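Local structure of N-alpha-acetyltransferase 35, NatC auxiliary subunit (Saccharomyces cerevisiae, 6YGA) at residues 88-94 against 266-270; 97-102 against 294-300; 303-309 against 335-339. The protein serves as an auxiliary subunit of the yeast NatC N-terminal acetyltransferase, which acetylates the N-terminal Met of the L-A virus Gag protein. All blocks are in the same frame, centred on the assembly; numbering follows the deposited sequence.

Contact 1: residues 88-94 against 266-270; sequences SVAAIAD and LSPPK
Residues 266-270, a proline-rich part of the loop between helices 245-260 and 276-280, lie as an apolar cover on segment 88-94 of helix 85-104, burying 335 Å² without a hydrogen bond. The helix is regular; the loop is extended through Leu-266 (phi/psi -117/134), Pro-268 (-64/155) and Pro-269 (-57/137). The backbones come closest at Ala-91 and Pro-268, CA to CA 5.0 Å. The Ala-91 methyl, small enough to permit this, projects between Leu-266 and the Pro-268 ring, its CB 3.6 Å from Pro-268 N, 4.0 Å from Pro-268 CG and 3.8 Å from Leu-266 CD2. Leu-266 (chi1 m, chi2 149°, between wells) brings CD1 3.6 Å from Asp-94 OD2; Tyr-297 (hydrogen bond, OD1) and Arg-98 (salt bridge, OD2) hold that carboxylate. The Pro-269 ring fills the hollow between Ser-88 and Ile-92, with CG 4.0 Å from Ser-88 OG and CD 3.6 Å from Ile-92 CG1 (mt). Helix 142-167 meets Ser-88, Val-89 and Ile-92; helix 215-231 touches Val-89, Ala-93, Asp-94 and Leu-266.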
loop_
_atom_site.group_PDB
_atom_site.type_symbol
_atom_site.label_atom_id
_atom_site.label_comp_id
_atom_site.label_asym_id
_atom_site.label_seq_id
_atom_site.Cartn_x
_atom_site.Cartn_y
_atom_site.Cartn_z
ATOM N N SER B 88 -17.476 34.395 -3.451
ATOM C CA SER B 88 -17.549 33.214 -4.308
ATOM C C SER B 88 -16.167 32.785 -4.785
ATOM O O SER B 88 -15.845 31.591 -4.765
ATOM C CB SER B 88 -18.473 33.476 -5.497
ATOM O OG SER B 88 -19.834 33.432 -5.103
ATOM N N VAL B 89 -15.338 33.737 -5.221
ATOM C CA VAL B 89 -13.980 33.402 -5.643
ATOM C C VAL B 89 -13.188 32.825 -4.477
ATOM O O VAL B 89 -12.452 31.843 -4.632
ATOM C CB VAL B 89 -13.290 34.637 -6.254
ATOM C CG1 VAL B 89 -11.775 34.481 -6.234
ATOM C CG2 VAL B 89 -13.782 34.861 -7.680
ATOM N N ALA B 90 -13.344 33.407 -3.285
ATOM C CA ALA B 90 -12.664 32.868 -2.112
ATOM C C ALA B 90 -13.167 31.470 -1.774
ATOM O O ALA B 90 -12.383 30.601 -1.378
ATOM C CB ALA B 90 -12.841 33.809 -0.921
ATOM N N ALA B 91 -14.472 31.229 -1.928
ATOM C CA ALA B 91 -15.007 29.898 -1.652
ATOM C C ALA B 91 -14.548 28.889 -2.696
ATOM O O ALA B 91 -14.295 27.723 -2.371
ATOM C CB ALA B 91 -16.532 29.947 -1.583
ATOM N N ILE B 92 -14.444 29.315 -3.958
ATOM C CA ILE B 92 -13.940 28.436 -5.010
ATOM C C ILE B 92 -12.491 28.051 -4.733
ATOM O O ILE B 92 -12.122 26.872 -4.790
ATOM C CB ILE B 92 -14.093 29.111 -6.385
ATOM C CG1 ILE B 92 -15.561 29.159 -6.812
ATOM C CG2 ILE B 92 -13.280 28.387 -7.442
ATOM C CD1 ILE B 92 -15.790 29.917 -8.106
ATOM N N ALA B 93 -11.650 29.040 -4.420
ATOM C CA ALA B 93 -10.244 28.751 -4.155
ATOM C C ALA B 93 -10.085 27.880 -2.916
ATOM O O ALA B 93 -9.239 26.981 -2.886
ATOM C CB ALA B 93 -9.458 30.052 -4.003
ATOM N N ASP B 94 -10.895 28.127 -1.885
ATOM C CA ASP B 94 -10.791 27.343 -0.659
ATOM C C ASP B 94 -11.087 25.871 -0.912
ATOM O O ASP B 94 -10.330 24.993 -0.484
ATOM C CB ASP B 94 -11.733 27.903 0.402
ATOM C CG ASP B 94 -11.990 26.920 1.518
ATOM O OD1 ASP B 94 -11.034 26.586 2.247
ATOM O OD2 ASP B 94 -13.149 26.480 1.665
ATOM N N LEU B 266 -18.783 29.685 3.938
ATOM C CA LEU B 266 -18.390 29.693 2.534
ATOM C C LEU B 266 -19.331 28.822 1.719
ATOM O O LEU B 266 -19.623 27.684 2.104
ATOM C CB LEU B 266 -16.961 29.186 2.364
ATOM C CG LEU B 266 -15.853 30.063 2.928
ATOM C CD1 LEU B 266 -14.701 29.194 3.383
ATOM C CD2 LEU B 266 -15.397 31.063 1.882
ATOM N N SER B 267 -19.781 29.347 0.585
ATOM C CA SER B 267 -20.608 28.599 -0.350
ATOM C C SER B 267 -20.131 28.853 -1.774
ATOM O O SER B 267 -20.379 29.933 -2.328
ATOM C CB SER B 267 -22.083 28.982 -0.204
ATOM O OG SER B 267 -22.628 28.468 0.997
ATOM N N PRO B 268 -19.430 27.902 -2.388
ATOM C CA PRO B 268 -19.076 28.060 -3.794
ATOM C C PRO B 268 -20.322 28.094 -4.651
ATOM O O PRO B 268 -21.382 27.566 -4.261
ATOM C CB PRO B 268 -18.224 26.815 -4.085
ATOM C CG PRO B 268 -17.744 26.352 -2.756
ATOM C CD PRO B 268 -18.846 26.686 -1.800
ATOM N N PRO B 269 -20.251 28.709 -5.831
ATOM C CA PRO B 269 -21.390 28.656 -6.754
ATOM C C PRO B 269 -21.764 27.217 -7.068
ATOM O O PRO B 269 -20.902 26.360 -7.278
ATOM C CB PRO B 269 -20.876 29.391 -7.996
ATOM C CG PRO B 269 -19.805 30.279 -7.487
ATOM C CD PRO B 269 -19.151 29.527 -6.364
ATOM N N LYS B 270 -23.067 26.954 -7.069
ATOM C CA LYS B 270 -23.561 25.607 -7.321
ATOM C C LYS B 270 -23.162 25.139 -8.716
ATOM O O LYS B 270 -23.342 25.856 -9.705
ATOM C CB LYS B 270 -25.078 25.571 -7.153
ATOM C CG LYS B 270 -25.535 25.697 -5.707
ATOM C CD LYS B 270 -27.022 25.412 -5.570
ATOM C CE LYS B 270 -27.473 25.483 -4.120
ATOM N NZ LYS B 270 -28.936 25.235 -3.990
#

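Contact 2: residues 97-102 against 294-300; sequences LRCVIS and PTDYSGF
Ile-101 (mt) lays its CD1 over one face of the Phe-300 ring, a CH-pi contact 3.8 Å from the centroid and 20° off the normal. In the largely helical N-terminal part of the chain, this packing joins segment 97-102 of helix 85-104 to a loop beginning at Pro-294 and the start of helix 298-311; 525 Å² is buried. CA atoms come closest at Arg-98 and Pro-294 (6.1 Å) and at Ile-101 and Gly-299 (6.0 Å). Gly-299 has no side chain, and a CB there would clash with Ile-101 CG2, which lies 4.2 Å from Gly-299 CA and 3.7 Å from Pro-294 CG. Leu-97 (mt) approaches both aromatics, its CB 4.0 Å from Phe-300 CZ and its CD1 3.9 Å from Tyr-297 CE2. The Tyr-297 ring (chi1 m) also receives Arg-98 CG, 3.5 Å from CE1, while its OH hydrogen-bonds Asp-94. Asp-94 also forms a salt bridge with Arg-98 through NH2. Weak hydrogen bonds run from Ser-298 N and OG to the Asp-296 carboxylate. Helix 215-231 adds Ile-223 against Leu-97 and Tyr-297. Arg-98 (chi1 m, chi2 t, chi3 m) reaches back to the loop, where NH1 donates to Pro-294 O at 2.8 Å and 161°.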
loop_
_atom_site.group_PDB
_atom_site.type_symbol
_atom_site.label_atom_id
_atom_site.label_comp_id
_atom_site.label_asym_id
_atom_site.label_seq_id
_atom_site.Cartn_x
_atom_site.Cartn_y
_atom_site.Cartn_z
ATOM N N LEU B 97 -8.294 24.064 -2.756
ATOM C CA LEU B 97 -7.166 23.706 -1.902
ATOM C C LEU B 97 -7.492 22.504 -1.025
ATOM O O LEU B 97 -6.636 21.638 -0.810
ATOM C CB LEU B 97 -6.748 24.895 -1.038
ATOM C CG LEU B 97 -5.899 25.963 -1.728
ATOM C CD1 LEU B 97 -5.365 26.970 -0.719
ATOM C CD2 LEU B 97 -4.760 25.314 -2.496
ATOM N N ARG B 98 -8.718 22.432 -0.502
ATOM C CA ARG B 98 -9.091 21.257 0.277
ATOM C C ARG B 98 -9.284 20.040 -0.619
ATOM O O ARG B 98 -9.149 18.903 -0.151
ATOM C CB ARG B 98 -10.344 21.543 1.107
ATOM C CG ARG B 98 -10.076 22.484 2.276
ATOM C CD ARG B 98 -11.320 22.799 3.097
ATOM N NE ARG B 98 -12.364 23.448 2.314
ATOM C CZ ARG B 98 -13.555 22.911 2.065
ATOM N NH1 ARG B 98 -13.857 21.713 2.547
ATOM N NH2 ARG B 98 -14.445 23.576 1.342
ATOM N N CYS B 99 -9.582 20.251 -1.905
ATOM C CA CYS B 99 -9.545 19.143 -2.853
ATOM C C CYS B 99 -8.123 18.623 -3.026
ATOM O O CYS B 99 -7.911 17.416 -3.188
ATOM C CB CYS B 99 -10.130 19.574 -4.199
ATOM S SG CYS B 99 -11.938 19.614 -4.267
ATOM N N VAL B 100 -7.135 19.521 -2.990
ATOM C CA VAL B 100 -5.737 19.098 -3.054
ATOM C C VAL B 100 -5.395 18.214 -1.860
ATOM O O VAL B 100 -4.725 17.183 -2.004
ATOM C CB VAL B 100 -4.811 20.327 -3.138
ATOM C CG1 VAL B 100 -3.350 19.913 -3.018
ATOM C CG2 VAL B 100 -5.047 21.088 -4.438
ATOM N N ILE B 101 -5.869 18.590 -0.670
ATOM C CA ILE B 101 -5.601 17.805 0.532
ATOM C C ILE B 101 -6.281 16.443 0.445
ATOM O O ILE B 101 -5.675 15.408 0.741
ATOM C CB ILE B 101 -6.047 18.581 1.785
ATOM C CG1 ILE B 101 -5.241 19.876 1.933
ATOM C CG2 ILE B 101 -5.913 17.718 3.032
ATOM C CD1 ILE B 101 -5.759 20.807 3.016
ATOM N N SER B 102 -7.554 16.426 0.034
ATOM C CA SER B 102 -8.280 15.165 -0.100
ATOM C C SER B 102 -7.584 14.228 -1.081
ATOM O O SER B 102 -7.572 13.006 -0.887
ATOM C CB SER B 102 -9.718 15.445 -0.544
ATOM O OG SER B 102 -10.491 14.262 -0.617
ATOM N N PRO B 294 -11.862 17.562 3.599
ATOM C CA PRO B 294 -11.427 17.998 4.930
ATOM C C PRO B 294 -12.070 19.326 5.303
ATOM O O PRO B 294 -12.451 20.118 4.439
ATOM C CB PRO B 294 -9.907 18.138 4.782
ATOM C CG PRO B 294 -9.557 17.259 3.639
ATOM C CD PRO B 294 -10.720 17.317 2.699
ATOM N N THR B 295 -12.185 19.567 6.609
ATOM C CA THR B 295 -12.824 20.780 7.103
ATOM C C THR B 295 -11.839 21.907 7.390
ATOM O O THR B 295 -12.273 23.049 7.582
ATOM C CB THR B 295 -13.633 20.484 8.373
ATOM O OG1 THR B 295 -12.744 20.157 9.447
ATOM C CG2 THR B 295 -14.587 19.317 8.140
ATOM N N ASP B 296 -10.536 21.626 7.423
ATOM C CA ASP B 296 -9.537 22.641 7.731
ATOM C C ASP B 296 -8.326 22.457 6.822
ATOM O O ASP B 296 -8.283 21.556 5.978
ATOM C CB ASP B 296 -9.141 22.600 9.215
ATOM C CG ASP B 296 -8.529 21.267 9.637
ATOM O OD1 ASP B 296 -8.202 20.427 8.774
ATOM O OD2 ASP B 296 -8.376 21.064 10.861
ATOM N N TYR B 297 -7.326 23.320 7.010
ATOM C CA TYR B 297 -6.087 23.267 6.247
ATOM C C TYR B 297 -4.960 22.575 7.005
ATOM O O TYR B 297 -3.788 22.769 6.664
ATOM C CB TYR B 297 -5.643 24.673 5.844
ATOM C CG TYR B 297 -6.418 25.294 4.703
ATOM C CD1 TYR B 297 -7.652 24.794 4.308
ATOM C CD2 TYR B 297 -5.903 26.382 4.014
ATOM C CE1 TYR B 297 -8.351 25.369 3.264
ATOM C CE2 TYR B 297 -6.591 26.961 2.973
ATOM C CZ TYR B 297 -7.814 26.453 2.600
ATOM O OH TYR B 297 -8.493 27.039 1.558
ATOM N N SER B 298 -5.285 21.778 8.027
ATOM C CA SER B 298 -4.249 21.105 8.804
ATOM C C SER B 298 -3.420 20.142 7.965
ATOM O O SER B 298 -2.276 19.846 8.329
ATOM C CB SER B 298 -4.872 20.358 9.985
ATOM O OG SER B 298 -5.266 21.257 11.008
ATOM N N GLY B 299 -3.965 19.648 6.851
ATOM C CA GLY B 299 -3.202 18.752 6.000
ATOM C C GLY B 299 -1.984 19.407 5.383
ATOM O O GLY B 299 -0.977 18.739 5.123
ATOM N N PHE B 300 -2.052 20.717 5.136
ATOM C CA PHE B 300 -0.893 21.433 4.615
ATOM C C PHE B 300 0.230 21.477 5.643
ATOM O O PHE B 300 1.413 21.441 5.284
ATOM C CB PHE B 300 -1.292 22.849 4.193
ATOM C CG PHE B 300 -2.113 22.902 2.935
ATOM C CD1 PHE B 300 -1.711 22.219 1.797
ATOM C CD2 PHE B 300 -3.288 23.632 2.892
ATOM C CE1 PHE B 300 -2.465 22.271 0.636
ATOM C CE2 PHE B 300 -4.046 23.685 1.734
ATOM C CZ PHE B 300 -3.634 23.003 0.606
#

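Contact 3: residues 303-309 against 335-339; sequences LANDVKT and RHVIA
Helix segment 303-309 packs against the N-terminal end of helix 337-347 and the two residues before it, burying 394 Å². The nearest CA pairs are Leu-303 with His-336 (5.9 Å) and Val-307 with Ala-339 (4.9 Å). Asp-306 (chi1 m, chi2 near 0°) divides its carboxylate between two successive residues: OD1 makes a salt bridge with Arg-335 NH1 at 2.8 Å, and OD2 accepts from His-336 N at 2.7 Å. Arg-335 starts m, m and then extends with chi3 t, which brings its guanidinium edge to OD1 and sets one face under Thr-309 CG2, 3.7 Å from NH2; its NE is bound to Phe-329 O. Thr-309 (chi1 m) turns OG1 back to Asn-305 O, 2.9 Å away. His-336, with phi/psi -56/145, is the N-cap of the helix: its t rotamer with chi2 -80° lets ND1 accept from Ile-338 N at 3.1 Å. Leu-303 (tp) covers one face of that imidazole, CD1 3.6 Å from the centroid in a CH-pi contact, and also touches Ile-338 CB at 3.8 Å. Where the backbones are closest, Ala-339 CB meets Asp-306 O at 3.6 Å and Val-307 CG2 at 4.2 Å. Segment 335-339 belongs to the part of the chain related to NAA35-like TPR repeats; the contact joins helix 298-311 to helix 337-347, past the intervening helix 319-328, while helix 245-260 meets Ala-304, Asn-305 and Lys-308, and helix 142-167 meets Ile-338.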
loop_
_atom_site.group_PDB
_atom_site.type_symbol
_atom_site.label_atom_id
_atom_site.label_comp_id
_atom_site.label_asym_id
_atom_site.label_seq_id
_atom_site.Cartn_x
_atom_site.Cartn_y
_atom_site.Cartn_z
ATOM N N LEU B 303 1.947 18.170 5.526
ATOM C CA LEU B 303 2.774 18.109 4.326
ATOM C C LEU B 303 4.062 18.902 4.500
ATOM O O LEU B 303 5.142 18.439 4.113
ATOM C CB LEU B 303 1.988 18.630 3.125
ATOM C CG LEU B 303 2.811 18.931 1.873
ATOM C CD1 LEU B 303 3.379 17.652 1.278
ATOM C CD2 LEU B 303 1.966 19.680 0.858
ATOM N N ALA B 304 3.971 20.096 5.086
ATOM C CA ALA B 304 5.149 20.949 5.201
ATOM C C ALA B 304 6.175 20.362 6.164
ATOM O O ALA B 304 7.377 20.382 5.879
ATOM C CB ALA B 304 4.739 22.353 5.642
ATOM N N ASN B 305 5.725 19.838 7.307
ATOM C CA ASN B 305 6.670 19.286 8.274
ATOM C C ASN B 305 7.311 18.005 7.755
ATOM O O ASN B 305 8.490 17.747 8.023
ATOM C CB ASN B 305 5.977 19.033 9.612
ATOM C CG ASN B 305 5.676 20.312 10.364
ATOM O OD1 ASN B 305 4.548 20.536 10.804
ATOM N ND2 ASN B 305 6.686 21.164 10.510
ATOM N N ASP B 306 6.557 17.192 7.015
ATOM C CA ASP B 306 7.119 15.960 6.473
ATOM C C ASP B 306 8.205 16.254 5.445
ATOM O O ASP B 306 9.242 15.579 5.416
ATOM C CB ASP B 306 6.008 15.105 5.862
ATOM C CG ASP B 306 5.102 14.490 6.913
ATOM O OD1 ASP B 306 5.331 14.743 8.115
ATOM O OD2 ASP B 306 4.165 13.751 6.543
ATOM N N VAL B 307 7.988 17.262 4.597
ATOM C CA VAL B 307 9.010 17.653 3.633
ATOM C C VAL B 307 10.215 18.254 4.348
ATOM O O VAL B 307 11.365 17.997 3.974
ATOM C CB VAL B 307 8.417 18.622 2.594
ATOM C CG1 VAL B 307 9.515 19.228 1.728
ATOM C CG2 VAL B 307 7.392 17.905 1.724
ATOM N N LYS B 308 9.973 19.051 5.394
ATOM C CA LYS B 308 11.077 19.599 6.178
ATOM C C LYS B 308 11.937 18.489 6.769
ATOM O O LYS B 308 13.164 18.618 6.847
ATOM C CB LYS B 308 10.542 20.507 7.286
ATOM C CG LYS B 308 10.028 21.851 6.793
ATOM C CD LYS B 308 9.449 22.684 7.926
ATOM C CE LYS B 308 10.520 23.066 8.933
ATOM N NZ LYS B 308 9.973 23.901 10.042
ATOM N N THR B 309 11.309 17.388 7.187
ATOM C CA THR B 309 12.070 16.262 7.717
ATOM C C THR B 309 12.943 15.633 6.638
ATOM O O THR B 309 14.057 15.176 6.918
ATOM C CB THR B 309 11.120 15.227 8.321
ATOM O OG1 THR B 309 10.291 15.861 9.302
ATOM C CG2 THR B 309 11.898 14.102 8.993
ATOM N N ARG B 335 4.646 8.828 6.613
ATOM C CA ARG B 335 4.831 10.199 6.161
ATOM C C ARG B 335 3.947 10.498 4.954
ATOM O O ARG B 335 3.461 9.599 4.262
ATOM C CB ARG B 335 6.295 10.457 5.799
ATOM C CG ARG B 335 7.257 10.431 6.977
ATOM C CD ARG B 335 7.074 11.644 7.876
ATOM N NE ARG B 335 8.051 11.668 8.963
ATOM C CZ ARG B 335 8.156 12.649 9.854
ATOM N NH1 ARG B 335 7.342 13.696 9.791
ATOM N NH2 ARG B 335 9.073 12.584 10.808
ATOM N N HIS B 336 3.746 11.793 4.706
ATOM C CA HIS B 336 2.996 12.235 3.540
ATOM C C HIS B 336 3.625 11.672 2.269
ATOM O O HIS B 336 4.847 11.513 2.175
ATOM C CB HIS B 336 2.962 13.765 3.501
ATOM C CG HIS B 336 1.948 14.330 2.558
ATOM N ND1 HIS B 336 2.164 14.424 1.201
ATOM C CD2 HIS B 336 0.712 14.842 2.779
ATOM C CE1 HIS B 336 1.105 14.964 0.624
ATOM N NE2 HIS B 336 0.211 15.227 1.559
ATOM N N VAL B 337 2.778 11.350 1.288
ATOM C CA VAL B 337 3.254 10.658 0.093
ATOM C C VAL B 337 4.234 11.528 -0.689
ATOM O O VAL B 337 5.207 11.023 -1.263
ATOM C CB VAL B 337 2.063 10.202 -0.776
ATOM C CG1 VAL B 337 1.213 11.391 -1.213
ATOM C CG2 VAL B 337 2.544 9.404 -1.984
ATOM N N ILE B 338 4.006 12.845 -0.723
ATOM C CA ILE B 338 4.937 13.739 -1.409
ATOM C C ILE B 338 6.316 13.650 -0.770
ATOM O O ILE B 338 7.336 13.534 -1.461
ATOM C CB ILE B 338 4.406 15.183 -1.405
ATOM C CG1 ILE B 338 3.099 15.291 -2.198
ATOM C CG2 ILE B 338 5.447 16.133 -1.974
ATOM C CD1 ILE B 338 3.245 15.012 -3.677
ATOM N N ALA B 339 6.368 13.689 0.563
ATOM C CA ALA B 339 7.648 13.559 1.250
ATOM C C ALA B 339 8.259 12.182 1.024
ATOM O O ALA B 339 9.485 12.043 0.958
ATOM C CB ALA B 339 7.475 13.831 2.744
#

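Overall arrangement
The three contacts follow one another inward, from loop-on-helix to helix-on-helix. Contact 1, its centre about 35 Å from the centre of the chain, is partly buried and wholly without hydrogen bonds across it. Contact 2, its centre about 21 Å from the centre of the chain, is likewise partly buried but adds aromatic packing and one arginine-to-carbonyl bond. Contact 3, the innermost, is buried, yet the most polar, with a salt bridge and a carboxylate-to-backbone hydrogen bond across it. Contacts 1 and 2 share helix 85-104 and touch through Asp-94 and Tyr-297, their segments alternating along the sequence. Contacts 2 and 3 share helix 298-311, whereas contacts 1 and 3 do not touch.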